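PDB 2I5I: carbohydrate deacetylase, which probably removes acetyl groups from acetylated carbohydrates during oligosaccharide breakdown, as a magnesium-dependent hydrolase of the YdjC family. Local coordinates for residues V32-T37 / I253-Y258; T66-Q71 / D128-V133; A72-P77 / G89-Q94. All blocks are in the same frame, centred on the assembly; numbering follows the deposited sequence.

Contact 1: V32-T37 / I253-Y258; sequences VVTSTT and ILLANY
Thr-34 lays its methyl over the side chain of Leu-255, with CG2 3.7 Å from Leu-255 CB, and turns its hydroxyl to the next residue along. Its OG1 takes the crowded position between the backbone N and the carbonyl carbon (chi1 73°), which sends CG2 back beside its own N and brings the hydroxyl onto the backbone of 253-258. There Thr-34 OG1 donates a short hydrogen bond of 2.5 Å to Ala-256 O, reaching the oxygen from above the carbonyl plane, 32° out of it. One threonine thus serves both the polar and the apolar half of the contact. Leu-255 continues the apolar half: its CD1 meets CB of Val-32 at 3.9 Å, the two side chains crossing obliquely. Two waters extend the polar half. One donates a hydrogen bond to Thr-34 O and accepts one from Asn-257 ND2, while Asn-257 OD1 is held by Glu-259 N. The other links the side chain of Ser-35 to the main chain of Tyr-258, lying 2.6 Å from Ser-35 OG and accepting from Tyr-258 N; Ser-35 OG is also bonded to Asn-10. Strands 35-38 and 254-256 are not paired directly in the parallel sheet; strand 6-11 pairs with both, so side chains and waters make the link, and its Ile-9 packs on Val-32 and Leu-255. Helix 242-250 covers Val-32 through Val-244 and Ile-248, and Ile-115 of a second subunit packs on Ala-256, whose CB points away from 32-37.

Contact 2: T66-Q71 / D128-V133; sequences TLTLNQ and DSHHNV
Direct polar contact rests on Thr-68, whose hydroxyl, in the crowded position between backbone N and carbonyl carbon (chi1 63°), receives the N-H of His-131. The bond from His-131 ND1 to Thr-68 OG1 is short at 2.6 Å but strongly bent, 118° at the hydrogen, and so weak. Water does more of the polar joining. One molecule accepts from Leu-67 N, donates to His-130 O and sits 2.7 Å from Thr-68 OG1, pinning the loop to the backbone just beyond strand 127-129. Another bridges Asn-70 N and His-130 NE2, lying 2.6 Å from the imidazole nitrogen. Most of the remaining contacts pack around the His-130 ring, whose CG is anti to the backbone N (chi1 -175°). Leu-69 CD1 stands over one face in a CH-pi contact, 4.1 Å from the ring centroid, with its side chain crossing the histidine at about a right angle; His-131 CD2 lies over the opposite face. Thr-66 runs alongside His-130, pointing the same way, its OG1 3.5 Å from His-130 CD2. A separate apolar contact brings Thr-68 CG2 and Val-133 CG1 tip to tip at 3.8 Å. His-130 is a predicted magnesium ligand, and the grouping of its side chain with Asp-13 and His-64 is consistent with a metal site that holds no modelled ion. The contact lies where parallel strands 60-65 and 127-129 give way to loops, with Phe-97 of helix 94-97 against Thr-68 and Val-133, and Trp-110 of helix 103-117 against Leu-67 and Val-133.

Contact 3: A72-P77 / G89-Q94; sequences AKPILP and GYFWHQ
This is a loop-to-loop contact, partly buried, between two irregular pieces of the long excursion that separates strand 60-65 from helix 94-97. A single backbone hydrogen bond ties them: Phe-91 N donates to Ala-72 O over 3.0 Å, nearly straight at the hydrogen (162°) and almost along the C=O axis. The same oxygen takes a CA-H...O contact from Tyr-90, at 3.3 Å from its CA, so one carbonyl is gripped by two successive residues. Next to this link, two aromatic rings each receive an aliphatic group in a CH-pi contact. Lys-73, extended beyond CG, crosses Tyr-90 obliquely and sets CE over one ring face, 3.9 Å from the centroid; nearer its root, Lys-73 CG rests 3.5 Å from Gly-89 O. Pro-74 and Phe-91 slide past each other in opposite directions, the proline CD standing 4.1 Å from the Phe-91 centroid, only 9° off the ring normal, and its CB 3.8 Å from Phe-91 CZ. The hydrogen bond and the two CH-pi contacts thereby tie together distant parts of one long irregular loop of the YdjC-family fold, with the Phe-91 side chain about 8 Å from that of His-130, the predicted magnesium ligand, and touching Thr-66. Gly-89, at a positive phi (98°), presents its carbonyl O to both Lys-73 and Pro-74. Beyond Pro-74 the chain is fastened to helix 103-117, where Glu-109 accepts from the backbone N of both Ile-75 and Leu-76, and Ile-75 packs on Leu-254 of a third subunit.

How the contacts relate
Contact 1 brackets the other two along the chain, joining residues near the amino-terminal end to the last strand; contact 2 lies within that span, and contact 3 within contact 2. Contacts 1 and 2 both reach the parallel sheet, on opposite sides of the chain's centre and about 21 Å apart between centres, yet they touch where Thr-37 OG1 and Asp-128 OD2 form a probable hydrogen bond of 2.7 Å. Contact 3 lies about 10 Å from contact 2 between centres and packs on it, Phe-91 CD1 lying 3.2 Å from Leu-67 O, but stays about 14 Å from contact 1 between nearest atoms. The series thus runs from sheet, past the predicted metal site, to outer loops.

Contact 1: V32-T37 / I253-Y258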
loop_
_atom_site.group_PDB
_atom_site.type_symbol
_atom_site.label_atom_id
_atom_site.label_comp_id
_atom_site.label_asym_id
_atom_site.label_seq_id
_atom_site.Cartn_x
_atom_site.Cartn_y
_atom_site.Cartn_z
ATOM N N VAL A 32 4.207 -24.116 3.256
ATOM C CA VAL A 32 2.917 -24.558 3.808
ATOM C C VAL A 32 2.600 -24.025 5.196
ATOM O O VAL A 32 1.589 -24.430 5.795
ATOM C CB VAL A 32 2.863 -26.107 3.792
ATOM C CG1 VAL A 32 2.852 -26.610 2.349
ATOM C CG2 VAL A 32 4.014 -26.705 4.571
ATOM N N VAL A 33 3.376 -23.105 5.750
ATOM C CA VAL A 33 3.073 -22.469 7.032
ATOM C C VAL A 33 1.799 -21.641 6.894
ATOM O O VAL A 33 1.677 -20.770 6.025
ATOM C CB VAL A 33 4.220 -21.588 7.554
ATOM C CG1 VAL A 33 3.785 -20.790 8.776
ATOM C CG2 VAL A 33 5.445 -22.446 7.849
ATOM N N THR A 34 0.804 -21.909 7.743
ATOM C CA THR A 34 -0.468 -21.198 7.616
ATOM C C THR A 34 -0.739 -20.220 8.737
ATOM O O THR A 34 -1.676 -19.401 8.676
ATOM C CB THR A 34 -1.652 -22.209 7.593
ATOM O OG1 THR A 34 -1.765 -22.685 8.942
ATOM C CG2 THR A 34 -1.389 -23.408 6.714
ATOM N N SER A 35 0.078 -20.273 9.770
ATOM C CA SER A 35 -0.066 -19.512 10.993
ATOM C C SER A 35 1.274 -19.263 11.659
ATOM O O SER A 35 2.232 -20.005 11.388
ATOM C CB SER A 35 -0.979 -20.332 11.912
ATOM O OG SER A 35 -1.157 -19.706 13.165
ATOM N N THR A 36 1.327 -18.268 12.520
ATOM C CA THR A 36 2.475 -18.027 13.382
ATOM C C THR A 36 2.000 -17.481 14.717
ATOM O O THR A 36 0.879 -16.964 14.834
ATOM C CB THR A 36 3.471 -17.072 12.705
ATOM O OG1 THR A 36 4.733 -16.996 13.388
ATOM C CG2 THR A 36 2.868 -15.667 12.686
ATOM N N THR A 37 2.876 -17.575 15.707
ATOM C CA THR A 37 2.587 -16.928 16.998
ATOM C C THR A 37 3.762 -16.024 17.369
ATOM O O THR A 37 4.894 -16.499 17.215
ATOM C CB THR A 37 2.307 -17.929 18.120
ATOM O OG1 THR A 37 3.287 -18.965 18.141
ATOM C CG2 THR A 37 0.935 -18.551 17.861
ATOM N N ILE A 253 -5.406 -33.447 2.810
ATOM C CA ILE A 253 -5.430 -32.630 4.023
ATOM C C ILE A 253 -5.660 -31.154 3.704
ATOM O O ILE A 253 -5.080 -30.624 2.759
ATOM C CB ILE A 253 -4.133 -32.822 4.837
ATOM C CG1 ILE A 253 -3.979 -34.279 5.272
ATOM C CG2 ILE A 253 -4.035 -31.865 6.010
ATOM C CD1 ILE A 253 -2.650 -34.712 5.802
ATOM N N LEU A 254 -6.516 -30.537 4.510
ATOM C CA LEU A 254 -6.889 -29.136 4.409
ATOM C C LEU A 254 -5.945 -28.278 5.239
ATOM O O LEU A 254 -5.840 -28.505 6.450
ATOM C CB LEU A 254 -8.306 -28.837 4.898
ATOM C CG LEU A 254 -9.484 -29.386 4.095
ATOM C CD1 LEU A 254 -10.805 -29.007 4.746
ATOM C CD2 LEU A 254 -9.387 -28.910 2.652
ATOM N N LEU A 255 -5.263 -27.307 4.617
ATOM C CA LEU A 255 -4.387 -26.474 5.453
ATOM C C LEU A 255 -5.161 -25.320 6.062
ATOM O O LEU A 255 -5.676 -24.455 5.365
ATOM C CB LEU A 255 -3.196 -25.942 4.646
ATOM C CG LEU A 255 -2.062 -26.936 4.395
ATOM C CD1 LEU A 255 -1.027 -26.345 3.431
ATOM C CD2 LEU A 255 -1.383 -27.346 5.701
ATOM N N ALA A 256 -5.208 -25.299 7.393
ATOM C CA ALA A 256 -6.028 -24.358 8.123
ATOM C C ALA A 256 -5.271 -23.516 9.127
ATOM O O ALA A 256 -4.065 -23.632 9.330
ATOM C CB ALA A 256 -7.106 -25.178 8.849
ATOM N N ASN A 257 -6.019 -22.657 9.814
ATOM C CA ASN A 257 -5.460 -21.795 10.851
ATOM C C ASN A 257 -6.414 -21.805 12.043
ATOM O O ASN A 257 -7.407 -22.542 11.951
ATOM C CB ASN A 257 -5.197 -20.380 10.339
ATOM C CG ASN A 257 -6.418 -19.733 9.724
ATOM O OD1 ASN A 257 -7.519 -19.788 10.282
ATOM N ND2 ASN A 257 -6.195 -19.126 8.563
ATOM N N TYR A 258 -6.112 -21.081 13.107
ATOM C CA TYR A 258 -6.977 -21.129 14.297
ATOM C C TYR A 258 -8.298 -20.413 14.112
ATOM O O TYR A 258 -9.124 -20.403 15.037
ATOM C CB TYR A 258 -6.249 -20.585 15.534
ATOM C CG TYR A 258 -5.432 -21.591 16.314
ATOM C CD1 TYR A 258 -4.179 -22.015 15.921
ATOM C CD2 TYR A 258 -5.916 -22.142 17.501
ATOM C CE1 TYR A 258 -3.416 -22.936 16.622
ATOM C CE2 TYR A 258 -5.170 -23.053 18.214
ATOM C CZ TYR A 258 -3.927 -23.464 17.801
ATOM O OH TYR A 258 -3.214 -24.367 18.541
HETATM O O HOH W 1 -3.708 -19.382 6.988
HETATM O O HOH W 2 -3.756 -19.412 13.129
#

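Contact 2: T66-Q71 / D128-V133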
loop_
_atom_site.group_PDB
_atom_site.type_symbol
_atom_site.label_atom_id
_atom_site.label_comp_id
_atom_site.label_asym_id
_atom_site.label_seq_id
_atom_site.Cartn_x
_atom_site.Cartn_y
_atom_site.Cartn_z
ATOM N N THR A 66 5.228 -15.988 27.101
ATOM C CA THR A 66 6.481 -16.471 27.630
ATOM C C THR A 66 6.720 -16.108 29.097
ATOM O O THR A 66 6.236 -15.109 29.636
ATOM C CB THR A 66 7.683 -15.936 26.797
ATOM O OG1 THR A 66 8.883 -16.588 27.223
ATOM C CG2 THR A 66 7.827 -14.451 27.008
ATOM N N LEU A 67 7.490 -16.985 29.723
ATOM C CA LEU A 67 8.051 -16.795 31.037
ATOM C C LEU A 67 9.561 -17.017 31.037
ATOM O O LEU A 67 10.196 -16.895 32.076
ATOM C CB LEU A 67 7.428 -17.769 32.050
ATOM C CG LEU A 67 5.960 -17.514 32.391
ATOM C CD1 LEU A 67 5.414 -18.600 33.311
ATOM C CD2 LEU A 67 5.766 -16.149 33.028
ATOM N N THR A 68 10.142 -17.350 29.878
ATOM C CA THR A 68 11.507 -17.870 29.863
ATOM C C THR A 68 12.325 -17.344 28.688
ATOM O O THR A 68 13.381 -17.890 28.375
ATOM C CB THR A 68 11.481 -19.418 29.767
ATOM O OG1 THR A 68 10.866 -19.778 28.523
ATOM C CG2 THR A 68 10.632 -20.064 30.847
ATOM N N LEU A 69 11.852 -16.302 28.009
ATOM C CA LEU A 69 12.545 -15.819 26.812
ATOM C C LEU A 69 13.925 -15.289 27.216
ATOM O O LEU A 69 14.066 -14.352 28.001
ATOM C CB LEU A 69 11.753 -14.770 26.069
ATOM C CG LEU A 69 12.279 -14.187 24.758
ATOM C CD1 LEU A 69 12.274 -15.212 23.640
ATOM C CD2 LEU A 69 11.443 -12.984 24.331
ATOM N N ASN A 70 14.933 -15.935 26.646
ATOM C CA ASN A 70 16.312 -15.566 26.875
ATOM C C ASN A 70 16.509 -14.089 26.548
ATOM O O ASN A 70 16.097 -13.622 25.500
ATOM C CB ASN A 70 17.224 -16.487 26.068
ATOM C CG ASN A 70 18.696 -16.261 26.306
ATOM O OD1 ASN A 70 19.383 -16.038 25.309
ATOM N ND2 ASN A 70 19.216 -16.312 27.524
ATOM N N GLN A 71 17.108 -13.379 27.483
ATOM C CA GLN A 71 17.608 -12.026 27.385
ATOM C C GLN A 71 16.506 -10.995 27.243
ATOM O O GLN A 71 16.693 -9.878 26.756
ATOM C CB GLN A 71 18.594 -11.929 26.215
ATOM C CG GLN A 71 19.903 -12.676 26.524
ATOM C CD GLN A 71 20.758 -12.739 25.263
ATOM O OE1 GLN A 71 21.095 -13.838 24.804
ATOM N NE2 GLN A 71 21.030 -11.572 24.718
ATOM N N ASP A 128 -0.547 -19.524 22.460
ATOM C CA ASP A 128 0.354 -20.643 22.692
ATOM C C ASP A 128 1.487 -20.109 23.557
ATOM O O ASP A 128 1.371 -18.960 24.000
ATOM C CB ASP A 128 0.809 -21.274 21.398
ATOM C CG ASP A 128 1.827 -20.468 20.603
ATOM O OD1 ASP A 128 2.137 -19.325 20.974
ATOM O OD2 ASP A 128 2.302 -21.018 19.583
ATOM N N SER A 129 2.566 -20.865 23.769
ATOM C CA SER A 129 3.626 -20.332 24.605
ATOM C C SER A 129 5.007 -20.835 24.193
ATOM O O SER A 129 5.177 -21.993 23.766
ATOM C CB SER A 129 3.428 -20.768 26.083
ATOM O OG SER A 129 3.797 -22.143 25.964
ATOM N N HIS A 130 5.949 -19.923 24.378
ATOM C CA HIS A 130 7.372 -20.158 24.209
ATOM C C HIS A 130 7.819 -21.252 25.163
ATOM O O HIS A 130 7.434 -21.192 26.338
ATOM C CB HIS A 130 8.134 -18.875 24.500
ATOM C CG HIS A 130 9.603 -18.926 24.244
ATOM N ND1 HIS A 130 10.136 -19.134 22.992
ATOM C CD2 HIS A 130 10.656 -18.780 25.082
ATOM C CE1 HIS A 130 11.460 -19.124 23.066
ATOM N NE2 HIS A 130 11.803 -18.911 24.327
ATOM N N HIS A 131 8.567 -22.217 24.666
ATOM C CA HIS A 131 9.036 -23.333 25.475
ATOM C C HIS A 131 7.880 -24.170 26.021
ATOM O O HIS A 131 8.094 -24.919 26.983
ATOM C CB HIS A 131 9.883 -22.812 26.641
ATOM C CG HIS A 131 11.200 -22.247 26.171
ATOM N ND1 HIS A 131 12.063 -21.587 27.013
ATOM C CD2 HIS A 131 11.791 -22.236 24.949
ATOM C CE1 HIS A 131 13.128 -21.199 26.335
ATOM N NE2 HIS A 131 13.000 -21.581 25.069
ATOM N N ASN A 132 6.703 -24.022 25.420
ATOM C CA ASN A 132 5.501 -24.716 25.878
ATOM C C ASN A 132 5.328 -24.635 27.391
ATOM O O ASN A 132 4.973 -25.652 28.009
ATOM C CB ASN A 132 5.504 -26.191 25.469
ATOM C CG ASN A 132 4.100 -26.770 25.411
ATOM O OD1 ASN A 132 3.142 -26.065 25.104
ATOM N ND2 ASN A 132 3.989 -28.058 25.707
ATOM N N VAL A 133 5.565 -23.467 27.988
ATOM C CA VAL A 133 5.464 -23.339 29.437
ATOM C C VAL A 133 4.052 -23.462 30.010
ATOM O O VAL A 133 3.959 -23.793 31.208
ATOM C CB VAL A 133 6.113 -22.012 29.920
ATOM C CG1 VAL A 133 7.630 -22.118 29.717
ATOM C CG2 VAL A 133 5.534 -20.786 29.248
HETATM O O HOH W 3 8.237 -19.150 28.019
HETATM O O HOH W 4 14.277 -18.151 24.356
#

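Contact 3: A72-P77 / G89-Q94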
loop_
_atom_site.group_PDB
_atom_site.type_symbol
_atom_site.label_atom_id
_atom_site.label_comp_id
_atom_site.label_asym_id
_atom_site.label_seq_id
_atom_site.Cartn_x
_atom_site.Cartn_y
_atom_site.Cartn_z
ATOM N N ALA A 72 15.317 -11.371 27.718
ATOM C CA ALA A 72 14.212 -10.423 27.697
ATOM C C ALA A 72 13.633 -10.267 29.104
ATOM O O ALA A 72 13.898 -11.079 29.994
ATOM C CB ALA A 72 13.141 -10.886 26.739
ATOM N N LYS A 73 12.869 -9.219 29.259
ATOM C CA LYS A 73 12.204 -8.869 30.500
ATOM C C LYS A 73 10.693 -8.997 30.307
ATOM O O LYS A 73 10.183 -8.892 29.198
ATOM C CB LYS A 73 12.529 -7.438 30.900
ATOM C CG LYS A 73 14.010 -7.111 31.006
ATOM C CD LYS A 73 14.233 -5.710 31.549
ATOM C CE LYS A 73 15.580 -5.608 32.233
ATOM N NZ LYS A 73 15.811 -4.291 32.859
ATOM N N PRO A 74 9.948 -9.192 31.384
ATOM C CA PRO A 74 8.488 -9.126 31.260
ATOM C C PRO A 74 8.016 -7.740 30.864
ATOM O O PRO A 74 8.711 -6.736 31.001
ATOM C CB PRO A 74 7.982 -9.458 32.661
ATOM C CG PRO A 74 9.166 -9.642 33.533
ATOM C CD PRO A 74 10.416 -9.480 32.734
ATOM N N ILE A 75 6.771 -7.694 30.398
ATOM C CA ILE A 75 6.061 -6.453 30.118
ATOM C C ILE A 75 5.883 -5.595 31.361
ATOM O O ILE A 75 6.095 -4.377 31.401
ATOM C CB ILE A 75 4.686 -6.778 29.509
ATOM C CG1 ILE A 75 4.737 -7.582 28.188
ATOM C CG2 ILE A 75 3.873 -5.526 29.304
ATOM C CD1 ILE A 75 5.513 -6.784 27.148
ATOM N N LEU A 76 5.456 -6.223 32.471
ATOM C CA LEU A 76 5.207 -5.500 33.705
ATOM C C LEU A 76 6.503 -5.223 34.461
ATOM O O LEU A 76 7.442 -6.015 34.389
ATOM C CB LEU A 76 4.239 -6.295 34.593
ATOM C CG LEU A 76 2.836 -6.509 34.014
ATOM C CD1 LEU A 76 2.012 -7.434 34.898
ATOM C CD2 LEU A 76 2.135 -5.170 33.827
ATOM N N PRO A 77 6.556 -4.100 35.156
ATOM C CA PRO A 77 7.798 -3.770 35.897
ATOM C C PRO A 77 8.063 -4.869 36.924
ATOM O O PRO A 77 7.160 -5.540 37.425
ATOM C CB PRO A 77 7.505 -2.434 36.548
ATOM C CG PRO A 77 6.257 -1.907 35.934
ATOM C CD PRO A 77 5.532 -3.058 35.313
ATOM N N GLY A 89 16.365 -8.678 36.424
ATOM C CA GLY A 89 15.042 -8.341 35.891
ATOM C C GLY A 89 14.669 -9.104 34.635
ATOM O O GLY A 89 13.621 -8.831 34.073
ATOM N N TYR A 90 15.492 -10.052 34.199
ATOM C CA TYR A 90 15.203 -10.853 33.021
ATOM C C TYR A 90 14.446 -12.123 33.395
ATOM O O TYR A 90 14.574 -12.609 34.519
ATOM C CB TYR A 90 16.512 -11.219 32.285
ATOM C CG TYR A 90 17.183 -9.936 31.816
ATOM C CD1 TYR A 90 17.936 -9.185 32.704
ATOM C CD2 TYR A 90 17.031 -9.485 30.509
ATOM C CE1 TYR A 90 18.553 -8.013 32.322
ATOM C CE2 TYR A 90 17.643 -8.309 30.120
ATOM C CZ TYR A 90 18.393 -7.588 31.016
ATOM O OH TYR A 90 19.006 -6.411 30.638
ATOM N N PHE A 91 13.677 -12.678 32.469
ATOM C CA PHE A 91 12.965 -13.917 32.741
ATOM C C PHE A 91 13.925 -15.021 33.193
ATOM O O PHE A 91 15.004 -15.123 32.626
ATOM C CB PHE A 91 12.238 -14.425 31.494
ATOM C CG PHE A 91 10.976 -13.689 31.104
ATOM C CD1 PHE A 91 9.855 -13.712 31.914
ATOM C CD2 PHE A 91 10.906 -12.978 29.912
ATOM C CE1 PHE A 91 8.677 -13.071 31.563
ATOM C CE2 PHE A 91 9.735 -12.343 29.553
ATOM C CZ PHE A 91 8.614 -12.386 30.356
ATOM N N TRP A 92 13.533 -15.832 34.160
ATOM C CA TRP A 92 14.208 -17.048 34.567
ATOM C C TRP A 92 14.407 -18.011 33.401
ATOM O O TRP A 92 13.546 -18.099 32.521
ATOM C CB TRP A 92 13.379 -17.776 35.633
ATOM C CG TRP A 92 13.374 -17.176 36.996
ATOM C CD1 TRP A 92 12.323 -16.710 37.727
ATOM C CD2 TRP A 92 14.537 -16.980 37.817
ATOM N NE1 TRP A 92 12.756 -16.234 38.946
ATOM C CE2 TRP A 92 14.115 -16.390 39.023
ATOM C CE3 TRP A 92 15.888 -17.255 37.614
ATOM C CZ2 TRP A 92 15.013 -16.067 40.044
ATOM C CZ3 TRP A 92 16.774 -16.934 38.625
ATOM C CH2 TRP A 92 16.332 -16.349 39.817
ATOM N N HIS A 93 15.507 -18.754 33.387
ATOM C CA HIS A 93 15.781 -19.779 32.387
ATOM C C HIS A 93 14.773 -20.915 32.484
ATOM O O HIS A 93 14.321 -21.212 33.601
ATOM C CB HIS A 93 17.199 -20.343 32.575
ATOM C CG HIS A 93 17.709 -21.104 31.392
ATOM N ND1 HIS A 93 17.816 -22.469 31.356
ATOM C CD2 HIS A 93 18.162 -20.708 30.179
ATOM C CE1 HIS A 93 18.283 -22.912 30.207
ATOM N NE2 HIS A 93 18.508 -21.840 29.467
ATOM N N GLN A 94 14.406 -21.538 31.374
ATOM C CA GLN A 94 13.358 -22.561 31.402
ATOM C C GLN A 94 13.705 -23.674 32.388
ATOM O O GLN A 94 12.824 -24.259 33.020
ATOM C CB GLN A 94 13.058 -23.163 30.029
ATOM C CG GLN A 94 14.068 -24.183 29.531
#